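Local coordinates for protein muramidase (Sodiomyces alcalophilus, PDB 6ZM8) that probably cleaves peptidoglycan of bacterial cell walls as a fungal lysozyme of glycoside hydrolase family 25, at residues A[157-163]-A[176-182]; A[61-65]-A[100-106]; A[7-12]-A[43-47]. Where two conformers were deposited one is given. Residues are numbered along the deposited sequence.

How the contacts relate
All three contacts lie in one GH25 TIM-barrel domain. Contact 1 pairs two neighbouring strands of the curled sheet, whereas contacts 2 and 3 lie just past strand ends: contact 2 between the loops after strands 55-61 and 93-95, contact 3 between the loop after strand 2-7 and helix 42-51. They are well separated, with centres about 20 Å apart for contact 1 to either of the others and about 23 Å for contacts 2 and 3; nearest atoms stay about 7 to 9 Å apart. A link runs through Asp-6, which bonds Gln-180 of contact 1 and directly precedes segment 7-12. As in other TIM-barrel hydrolases, the active site probably lies at the C-terminal strand ends.

Contact 1: A[157-163]-A[176-182]; sequences LWIARYA and YTFWQYN
Strands 157-160 and 178-182 run parallel, axes 4.6 Å apart, crossing at -16°; Trp-158 pairs with Phe-178, Ile-159 with Trp-179, Ala-160 with Gln-180. On the Trp-158 face, Phe-178 (m) seats CB on Trp-158 CD1 (3.4 Å) and turns its ring edge to the indole (t), centroid 5.6 Å from that of the five-membered ring, planes at 62°. On the other face, Ile-159 CG2 fills the hollow between Tyr-176 CB (3.8 Å) and Trp-179 CD1 (4.2 Å), and the Trp-179 indole (t) sends NE1 to Arg-161 O, 2.9 Å. An inverse gamma turn centred on Tyr-162, with chi1 m, sets Asn-182 CA over one ring face and Tyr-162 OH 2.7 Å from Gln-180 OE1. Backbone bonds run from Phe-178 N (3.0 Å) and Thr-177 N (2.8 Å) to Leu-157 O, Ile-159 N to Phe-178 O (2.9 Å), Gln-180 N to Ile-159 O (2.8 Å) and Arg-161 N to Gln-180 O (3.0 Å). In this barrel pairing, strand 133-136 flanks 157-160, antiparallel 190-194 flanks 178-182, and Leu-204 of helix 198-206 packs on Phe-178.

Contact 2: A[61-65]-A[100-106]; sequences FAQPA and PNGATCY
Tyr-106 lays its ring flat against Pro-64: CD of Pro-64 stands 3.5 Å from the centroid of the Tyr-106 ring and only 3° off its normal, a nearly ideal CH-pi contact, with Pro-64 CD to Tyr-106 CE2 at 3.7 Å. Neither segment is a regular helix, and 61-65 has just its first residue in a strand; the nearest CA pair is Ala-65 CA to Tyr-106 CA, 5.9 Å, so the backbones do not pair. A type I turn from Ala-103 to Tyr-106, closed by Tyr-106 N to Ala-103 O at 2.9 Å, leaves Tyr-106 in the left-handed region (phi 68°, psi 14°), and chi1 m with chi2 87° then aims the ring at the other loop. Ala-65 backs its base, CB to Tyr-106 CB 4.2 Å and CB to Tyr-106 O 3.5 Å. Gln-63, folded back by an m, m side chain, brings OE1 to the ring edge, 3.5 Å from Tyr-106 CE2, while its NE2 bonds Glu-33. At the strand end, Phe-61 (t) touches Pro-100, CE1 to CD 3.7 Å, and the tyrosine hydroxyl, CE1 to Tyr-106 OH 3.5 Å. No hydrogen bond crosses between the segments: that hydroxyl is bonded to the carbonyl of Glu-97. Met-113 of helix 110-128 touches both Pro-64 and Tyr-106, and a disulfide from Cys-105 to Cys-144 ties down the turn. Two loops that follow adjacent parallel strands, 55-61 and 93-95, meeting in this way belong to the TIM-barrel fold; they lie beside the Asp-95 to Glu-97 sequence, matching the GH25 DXE motif, and so probably border the active-site cleft.

Contact 3: A[7-12]-A[43-47]; sequences ISGWQP and SRQYT
Helix 42-51, on the outside of the barrel, offers side-chain donors to the carbonyls of the turn that follows strand 2-7. This type I turn, Gln-11 N to Ser-8 O 3.1 Å, is held from inside: Ser-8 N bonds Gln-11 OE1 (3.0 Å), and Trp-10 N bonds Ser-8 OG (3.1 Å), an ST turn. Gln-45 (m, t) extends so that NE2 reaches Ser-8 O at 2.9 Å, giving that carbonyl a second donor; the other NE2 hydrogen goes to water 2, 2.9 Å from NE2. This water also accepts from Arg-44 NH2 (2.8 Å) and donates to Gln-11 O (2.9 Å), which takes a further weak bond from Arg-44 NH1 (3.4 Å). Beside these, Ile-7 (chi1 p) lays CD1 on Gln-45 CD, 3.7 Å away. In the helix, Thr-47 OG1 donates to Ser-43 O at 2.9 Å. Across the interface the helix gives and the loop accepts: turn carbonyls are satisfied by an amide, a guanidinium and one water, so helix and barrel strand end are joined mainly by polar, water-assisted bonds.

Contact 1: A[157-163]-A[176-182]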
loop_
_atom_site.group_PDB
_atom_site.type_symbol
_atom_site.label_atom_id
_atom_site.label_comp_id
_atom_site.label_asym_id
_atom_site.label_seq_id
_atom_site.Cartn_x
_atom_site.Cartn_y
_atom_site.Cartn_z
ATOM N N LEU A 157 1.852 -2.418 -8.525
ATOM C CA LEU A 157 1.145 -1.137 -8.471
ATOM C C LEU A 157 -0.214 -1.280 -7.804
ATOM O O LEU A 157 -1.029 -2.125 -8.186
ATOM C CB LEU A 157 0.934 -0.640 -9.906
ATOM C CG LEU A 157 0.154 0.680 -10.029
ATOM C CD1 LEU A 157 0.921 1.851 -9.406
ATOM C CD2 LEU A 157 -0.142 0.931 -11.508
ATOM N N TRP A 158 -0.453 -0.373 -6.856
ATOM C CA TRP A 158 -1.764 -0.176 -6.225
ATOM C C TRP A 158 -2.202 1.244 -6.633
ATOM O O TRP A 158 -1.707 2.232 -6.100
ATOM C CB TRP A 158 -1.643 -0.364 -4.723
ATOM C CG TRP A 158 -2.900 -0.224 -3.939
ATOM C CD1 TRP A 158 -4.180 -0.049 -4.376
ATOM C CD2 TRP A 158 -2.966 -0.258 -2.501
ATOM N NE1 TRP A 158 -5.047 0.049 -3.295
ATOM C CE2 TRP A 158 -4.317 -0.067 -2.139
ATOM C CE3 TRP A 158 -1.992 -0.359 -1.497
ATOM C CZ2 TRP A 158 -4.726 0.042 -0.808
ATOM C CZ3 TRP A 158 -2.386 -0.222 -0.172
ATOM C CH2 TRP A 158 -3.741 -0.026 0.157
ATOM N N ILE A 159 -3.054 1.304 -7.651
ATOM C CA ILE A 159 -3.423 2.589 -8.251
ATOM C C ILE A 159 -4.759 3.049 -7.679
ATOM O O ILE A 159 -5.668 2.229 -7.524
ATOM C CB ILE A 159 -3.455 2.458 -9.785
ATOM C CG1 ILE A 159 -3.484 3.810 -10.489
ATOM C CG2 ILE A 159 -4.572 1.541 -10.294
ATOM C CD1 ILE A 159 -2.224 4.624 -10.293
ATOM N N ALA A 160 -4.887 4.344 -7.441
ATOM C CA ALA A 160 -6.141 4.903 -6.948
ATOM C C ALA A 160 -6.794 5.767 -8.040
ATOM O O ALA A 160 -6.171 6.688 -8.567
ATOM C CB ALA A 160 -5.938 5.711 -5.698
ATOM N N ARG A 161 -8.072 5.477 -8.299
ATOM C CA ARG A 161 -8.885 6.317 -9.190
ATOM C C ARG A 161 -10.350 5.931 -8.943
ATOM O O ARG A 161 -10.739 4.788 -9.229
ATOM C CB ARG A 161 -8.551 6.128 -10.657
ATOM C CG ARG A 161 -9.327 7.105 -11.542
ATOM C CD ARG A 161 -9.214 6.800 -13.003
ATOM N NE ARG A 161 -9.749 7.866 -13.799
ATOM C CZ ARG A 161 -10.352 7.679 -14.932
ATOM N NH1 ARG A 161 -10.696 6.511 -15.414
ATOM N NH2 ARG A 161 -10.621 8.717 -15.685
ATOM N N TYR A 162 -11.130 6.858 -8.433
ATOM C CA TYR A 162 -12.524 6.545 -8.080
ATOM C C TYR A 162 -13.380 6.910 -9.289
ATOM O O TYR A 162 -13.859 8.041 -9.444
ATOM C CB TYR A 162 -12.974 7.270 -6.814
ATOM C CG TYR A 162 -12.110 7.037 -5.604
ATOM C CD1 TYR A 162 -11.142 6.013 -5.544
ATOM C CD2 TYR A 162 -12.229 7.860 -4.517
ATOM C CE1 TYR A 162 -10.332 5.869 -4.440
ATOM C CE2 TYR A 162 -11.417 7.729 -3.403
ATOM C CZ TYR A 162 -10.448 6.739 -3.375
ATOM O OH TYR A 162 -9.663 6.655 -2.270
ATOM N N ALA A 163 -13.503 5.942 -10.188
ATOM C CA ALA A 163 -14.122 6.118 -11.488
ATOM C C ALA A 163 -14.573 4.765 -11.984
ATOM O O ALA A 163 -14.250 3.727 -11.406
ATOM C CB ALA A 163 -13.172 6.751 -12.492
ATOM N N TYR A 176 -2.304 -2.932 -13.345
ATOM C CA TYR A 176 -2.408 -2.742 -11.909
ATOM C C TYR A 176 -2.402 -4.114 -11.216
ATOM O O TYR A 176 -2.917 -5.091 -11.768
ATOM C CB TYR A 176 -3.645 -1.922 -11.489
ATOM C CG TYR A 176 -5.013 -2.603 -11.554
ATOM C CD1 TYR A 176 -5.452 -3.387 -10.504
ATOM C CD2 TYR A 176 -5.901 -2.424 -12.619
ATOM C CE1 TYR A 176 -6.706 -3.966 -10.488
ATOM C CE2 TYR A 176 -7.151 -3.016 -12.635
ATOM C CZ TYR A 176 -7.567 -3.778 -11.551
ATOM O OH TYR A 176 -8.799 -4.361 -11.470
ATOM N N THR A 177 -1.885 -4.143 -9.985
ATOM C CA THR A 177 -2.073 -5.286 -9.107
ATOM C C THR A 177 -3.289 -5.079 -8.215
ATOM O O THR A 177 -4.133 -5.976 -8.070
ATOM C CB THR A 177 -0.777 -5.571 -8.334
ATOM O OG1 THR A 177 0.232 -5.964 -9.274
ATOM C CG2 THR A 177 -0.955 -6.696 -7.332
ATOM N N PHE A 178 -3.386 -3.885 -7.604
ATOM C CA PHE A 178 -4.593 -3.487 -6.886
ATOM C C PHE A 178 -5.087 -2.161 -7.493
ATOM O O PHE A 178 -4.282 -1.329 -7.901
ATOM C CB PHE A 178 -4.307 -3.271 -5.390
ATOM C CG PHE A 178 -3.806 -4.509 -4.677
ATOM C CD1 PHE A 178 -4.692 -5.502 -4.282
ATOM C CD2 PHE A 178 -2.451 -4.655 -4.392
ATOM C CE1 PHE A 178 -4.233 -6.610 -3.579
ATOM C CE2 PHE A 178 -1.995 -5.766 -3.709
ATOM C CZ PHE A 178 -2.892 -6.743 -3.291
ATOM N N TRP A 179 -6.404 -1.974 -7.442
ATOM C CA TRP A 179 -7.048 -0.727 -7.876
ATOM C C TRP A 179 -8.004 -0.303 -6.769
ATOM O O TRP A 179 -8.961 -1.024 -6.447
ATOM C CB TRP A 179 -7.811 -0.943 -9.191
ATOM C CG TRP A 179 -8.680 0.210 -9.610
ATOM C CD1 TRP A 179 -8.615 1.530 -9.272
ATOM C CD2 TRP A 179 -9.834 0.068 -10.471
ATOM N NE1 TRP A 179 -9.621 2.228 -9.872
ATOM C CE2 TRP A 179 -10.406 1.360 -10.591
ATOM C CE3 TRP A 179 -10.440 -1.001 -11.133
ATOM C CZ2 TRP A 179 -11.587 1.596 -11.296
ATOM C CZ3 TRP A 179 -11.591 -0.781 -11.834
ATOM C CH2 TRP A 179 -12.160 0.505 -11.903
ATOM N N GLN A 180 -7.713 0.852 -6.160
ATOM C CA GLN A 180 -8.597 1.468 -5.170
ATOM C C GLN A 180 -9.620 2.308 -5.957
ATOM O O GLN A 180 -9.269 3.323 -6.550
ATOM C CB GLN A 180 -7.813 2.351 -4.214
ATOM C CG GLN A 180 -8.620 2.681 -2.958
ATOM C CD GLN A 180 -7.828 3.662 -2.118
ATOM O OE1 GLN A 180 -7.655 4.828 -2.532
ATOM N NE2 GLN A 180 -7.280 3.215 -1.010
ATOM N N TYR A 181 -10.868 1.831 -5.952
ATOM C CA TYR A 181 -11.885 2.350 -6.863
ATOM C C TYR A 181 -12.996 3.137 -6.155
ATOM O O TYR A 181 -13.783 3.776 -6.841
ATOM C CB TYR A 181 -12.451 1.246 -7.769
ATOM C CG TYR A 181 -13.237 0.188 -7.040
ATOM C CD1 TYR A 181 -12.604 -0.888 -6.406
ATOM C CD2 TYR A 181 -14.620 0.241 -6.989
ATOM C CE1 TYR A 181 -13.338 -1.858 -5.726
ATOM C CE2 TYR A 181 -15.358 -0.719 -6.326
ATOM C CZ TYR A 181 -14.714 -1.761 -5.669
ATOM O OH TYR A 181 -15.484 -2.660 -4.987
ATOM N N ASN A 182 -13.034 3.127 -4.818
ATOM C CA ASN A 182 -13.890 4.059 -4.099
ATOM C C ASN A 182 -13.345 4.209 -2.679
ATOM O O ASN A 182 -12.492 3.448 -2.244
ATOM C CB ASN A 182 -15.386 3.652 -4.136
ATOM C CG ASN A 182 -15.695 2.394 -3.365
ATOM O OD1 ASN A 182 -15.305 2.242 -2.197
ATOM N ND2 ASN A 182 -16.426 1.487 -3.991
HETATM O O HOH W 1 1.291 -4.052 -10.968
#

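Contact 2: A[61-65]-A[100-106]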
loop_
_atom_site.group_PDB
_atom_site.type_symbol
_atom_site.label_atom_id
_atom_site.label_comp_id
_atom_site.label_asym_id
_atom_site.label_seq_id
_atom_site.Cartn_x
_atom_site.Cartn_y
_atom_site.Cartn_z
ATOM N N PHE A 61 2.480 5.667 5.210
ATOM C CA PHE A 61 2.290 6.956 4.551
ATOM C C PHE A 61 3.627 7.698 4.494
ATOM O O PHE A 61 4.182 8.123 5.530
ATOM C CB PHE A 61 1.205 7.791 5.235
ATOM C CG PHE A 61 0.833 9.001 4.403
ATOM C CD1 PHE A 61 1.594 10.163 4.393
ATOM C CD2 PHE A 61 -0.230 8.923 3.538
ATOM C CE1 PHE A 61 1.283 11.223 3.541
ATOM C CE2 PHE A 61 -0.557 9.981 2.713
ATOM C CZ PHE A 61 0.197 11.132 2.706
ATOM N N ALA A 62 4.156 7.834 3.278
ATOM C CA ALA A 62 5.445 8.459 3.058
ATOM C C ALA A 62 5.424 9.955 3.419
ATOM O O ALA A 62 4.495 10.675 3.066
ATOM C CB ALA A 62 5.822 8.351 1.602
ATOM N N GLN A 63 6.536 10.383 4.022
ATOM C CA GLN A 63 6.790 11.808 4.290
ATOM C C GLN A 63 8.173 12.137 3.745
ATOM O O GLN A 63 9.158 12.138 4.500
ATOM C CB GLN A 63 6.652 12.110 5.788
ATOM C CG GLN A 63 5.200 12.102 6.238
ATOM C CD GLN A 63 4.401 13.318 5.783
ATOM O OE1 GLN A 63 4.941 14.220 5.138
ATOM N NE2 GLN A 63 3.115 13.327 6.128
ATOM N N PRO A 64 8.308 12.360 2.439
ATOM C CA PRO A 64 9.646 12.388 1.832
ATOM C C PRO A 64 10.542 13.539 2.250
ATOM O O PRO A 64 11.760 13.429 2.029
ATOM C CB PRO A 64 9.398 12.403 0.324
ATOM C CG PRO A 64 8.060 11.669 0.209
ATOM C CD PRO A 64 7.266 12.208 1.385
ATOM N N ALA A 65 9.988 14.620 2.792
ATOM C CA ALA A 65 10.816 15.724 3.256
ATOM C C ALA A 65 11.290 15.538 4.700
ATOM O O ALA A 65 12.169 16.286 5.113
ATOM C CB ALA A 65 10.124 17.060 3.076
ATOM N N PRO A 100 -0.090 15.992 2.532
ATOM C CA PRO A 100 -1.326 16.276 3.151
ATOM C C PRO A 100 -0.981 17.677 3.949
ATOM O O PRO A 100 -1.966 18.137 4.151
ATOM C CB PRO A 100 -1.582 15.253 4.266
ATOM C CG PRO A 100 -0.228 14.610 4.496
ATOM C CD PRO A 100 0.527 14.857 3.213
ATOM N N ASN A 101 0.179 18.329 4.012
ATOM C CA ASN A 101 0.415 19.436 4.939
ATOM C C ASN A 101 0.983 20.629 4.134
ATOM O O ASN A 101 1.467 21.567 4.750
ATOM C CB ASN A 101 1.474 19.101 6.093
ATOM C CG ASN A 101 0.825 17.804 6.751
ATOM O OD1 ASN A 101 -0.470 17.769 7.034
ATOM N ND2 ASN A 101 1.709 16.813 7.147
ATOM N N GLY A 102 0.933 20.579 2.755
ATOM C CA GLY A 102 1.671 21.544 1.975
ATOM C C GLY A 102 1.764 21.151 0.530
ATOM O O GLY A 102 0.965 20.383 0.020
ATOM N N ALA A 103 2.769 21.672 -0.124
ATOM C CA ALA A 103 2.931 21.486 -1.580
ATOM C C ALA A 103 3.068 20.001 -1.931
ATOM O O ALA A 103 3.804 19.271 -1.303
ATOM C CB ALA A 103 4.079 22.146 -2.094
ATOM N N THR A 104 2.377 19.640 -3.003
ATOM C CA THR A 104 2.104 18.255 -3.323
ATOM C C THR A 104 3.350 17.359 -3.424
ATOM O O THR A 104 3.270 16.225 -2.996
ATOM C CB THR A 104 1.198 18.167 -4.554
ATOM O OG1 THR A 104 0.830 16.795 -4.735
ATOM C CG2 THR A 104 1.786 18.695 -5.802
ATOM N N CYS A 105 4.439 17.869 -3.984
ATOM C CA CYS A 105 5.673 17.081 -4.170
ATOM C C CYS A 105 6.679 17.249 -3.015
ATOM O O CYS A 105 7.814 16.797 -3.135
ATOM C CB CYS A 105 6.340 17.359 -5.497
ATOM S SG CYS A 105 5.278 17.086 -6.961
ATOM N N TYR A 106 6.236 17.864 -1.904
ATOM C CA TYR A 106 7.004 17.907 -0.649
ATOM C C TYR A 106 8.281 18.760 -0.771
ATOM O O TYR A 106 9.137 18.675 0.098
ATOM C CB TYR A 106 7.365 16.513 -0.109
ATOM C CG TYR A 106 6.178 15.627 0.178
ATOM C CD1 TYR A 106 5.617 14.831 -0.825
ATOM C CD2 TYR A 106 5.631 15.527 1.448
ATOM C CE1 TYR A 106 4.553 13.968 -0.572
ATOM C CE2 TYR A 106 4.577 14.672 1.726
ATOM C CZ TYR A 106 4.025 13.892 0.712
ATOM O OH TYR A 106 2.980 13.077 1.034
#

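Contact 3: A[7-12]-A[43-47]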
loop_
_atom_site.group_PDB
_atom_site.type_symbol
_atom_site.label_atom_id
_atom_site.label_comp_id
_atom_site.label_asym_id
_atom_site.label_seq_id
_atom_site.Cartn_x
_atom_site.Cartn_y
_atom_site.Cartn_z
ATOM N N ILE A 7 -8.171 0.117 5.373
ATOM C CA ILE A 7 -8.605 0.849 6.570
ATOM C C ILE A 7 -7.388 1.456 7.265
ATOM O O ILE A 7 -6.236 1.046 7.083
ATOM C CB ILE A 7 -9.379 -0.071 7.538
ATOM C CG1 ILE A 7 -8.505 -1.257 7.994
ATOM C CG2 ILE A 7 -10.702 -0.523 6.925
ATOM C CD1 ILE A 7 -9.253 -2.287 8.819
ATOM N N SER A 8 -7.708 2.428 8.114
ATOM C CA SER A 8 -6.732 3.103 8.966
ATOM C C SER A 8 -7.394 3.401 10.297
ATOM O O SER A 8 -8.529 2.976 10.570
ATOM C CB SER A 8 -6.237 4.386 8.322
ATOM O OG SER A 8 -7.267 5.360 8.337
ATOM N N GLY A 9 -6.718 4.185 11.135
ATOM C CA GLY A 9 -7.323 4.627 12.392
ATOM C C GLY A 9 -8.486 5.569 12.178
ATOM O O GLY A 9 -9.157 5.915 13.185
ATOM N N TRP A 10 -8.778 6.018 10.981
ATOM C CA TRP A 10 -9.981 6.795 10.710
ATOM C C TRP A 10 -11.247 5.963 10.930
ATOM O O TRP A 10 -12.288 6.544 11.192
ATOM C CB TRP A 10 -9.922 7.322 9.262
ATOM C CG TRP A 10 -10.839 8.432 8.934
ATOM C CD1 TRP A 10 -12.014 8.333 8.241
ATOM C CD2 TRP A 10 -10.684 9.804 9.268
ATOM N NE1 TRP A 10 -12.616 9.553 8.144
ATOM C CE2 TRP A 10 -11.828 10.474 8.780
ATOM C CE3 TRP A 10 -9.732 10.535 9.963
ATOM C CZ2 TRP A 10 -12.021 11.832 8.942
ATOM C CZ3 TRP A 10 -9.917 11.908 10.104
ATOM C CH2 TRP A 10 -11.042 12.534 9.585
ATOM N N GLN A 11 -11.159 4.635 10.762
ATOM C CA GLN A 11 -12.320 3.741 10.859
ATOM C C GLN A 11 -12.421 3.202 12.265
ATOM O O GLN A 11 -11.608 2.366 12.651
ATOM C CB GLN A 11 -12.181 2.560 9.892
ATOM C CG GLN A 11 -12.531 2.890 8.456
ATOM C CD GLN A 11 -11.591 3.819 7.782
ATOM O OE1 GLN A 11 -10.412 3.536 7.642
ATOM N NE2 GLN A 11 -12.178 4.922 7.302
ATOM N N PRO A 12 -13.471 3.526 13.031
ATOM C CA PRO A 12 -13.599 3.011 14.380
ATOM C C PRO A 12 -13.869 1.528 14.377
ATOM O O PRO A 12 -13.552 0.906 15.361
ATOM C CB PRO A 12 -14.805 3.778 14.977
ATOM C CG PRO A 12 -15.605 4.212 13.771
ATOM C CD PRO A 12 -14.563 4.476 12.719
ATOM N N SER A 43 -3.056 -2.731 15.540
ATOM C CA SER A 43 -3.030 -4.072 16.127
ATOM C C SER A 43 -4.435 -4.695 16.168
ATOM O O SER A 43 -4.587 -5.892 15.797
ATOM C CB SER A 43 -2.444 -4.026 17.505
ATOM O OG SER A 43 -1.108 -3.588 17.450
ATOM N N ARG A 44 -5.461 -3.941 16.560
ATOM C CA ARG A 44 -6.832 -4.479 16.576
ATOM C C ARG A 44 -7.209 -4.915 15.170
ATOM O O ARG A 44 -7.835 -5.959 14.978
ATOM C CB ARG A 44 -7.816 -3.451 17.122
ATOM C CG ARG A 44 -9.282 -3.642 16.781
ATOM C CD ARG A 44 -10.148 -2.488 17.244
ATOM N NE ARG A 44 -9.940 -1.181 16.630
ATOM C CZ ARG A 44 -10.406 -0.796 15.414
ATOM N NH1 ARG A 44 -10.159 0.444 15.041
ATOM N NH2 ARG A 44 -11.085 -1.618 14.615
ATOM N N GLN A 45 -6.888 -4.086 14.190
ATOM C CA GLN A 45 -7.311 -4.362 12.811
ATOM C C GLN A 45 -6.575 -5.566 12.236
ATOM O O GLN A 45 -7.196 -6.435 11.619
ATOM C CB GLN A 45 -7.094 -3.098 11.974
ATOM C CG GLN A 45 -8.055 -1.968 12.352
ATOM C CD GLN A 45 -7.708 -0.642 11.719
ATOM O OE1 GLN A 45 -6.538 -0.349 11.457
ATOM N NE2 GLN A 45 -8.714 0.195 11.528
ATOM N N TYR A 46 -5.264 -5.603 12.422
ATOM C CA TYR A 46 -4.451 -6.688 11.830
ATOM C C TYR A 46 -4.808 -8.008 12.488
ATOM O O TYR A 46 -4.920 -9.051 11.809
ATOM C CB TYR A 46 -2.977 -6.326 11.972
ATOM C CG TYR A 46 -2.023 -7.039 11.025
ATOM C CD1 TYR A 46 -1.473 -8.252 11.323
ATOM C CD2 TYR A 46 -1.630 -6.430 9.844
ATOM C CE1 TYR A 46 -0.490 -8.823 10.525
ATOM C CE2 TYR A 46 -0.664 -6.982 9.030
ATOM C CZ TYR A 46 -0.061 -8.158 9.389
ATOM O OH TYR A 46 0.970 -8.707 8.633
ATOM N N THR A 47 -5.014 -8.009 13.804
ATOM C CA THR A 47 -5.472 -9.214 14.513
ATOM C C THR A 47 -6.850 -9.653 14.038
ATOM O O THR A 47 -7.049 -10.852 13.793
ATOM C CB THR A 47 -5.429 -8.977 16.015
ATOM O OG1 THR A 47 -4.113 -8.669 16.443
ATOM C CG2 THR A 47 -5.945 -10.130 16.803
HETATM O O HOH W 2 -11.516 -0.441 12.163
#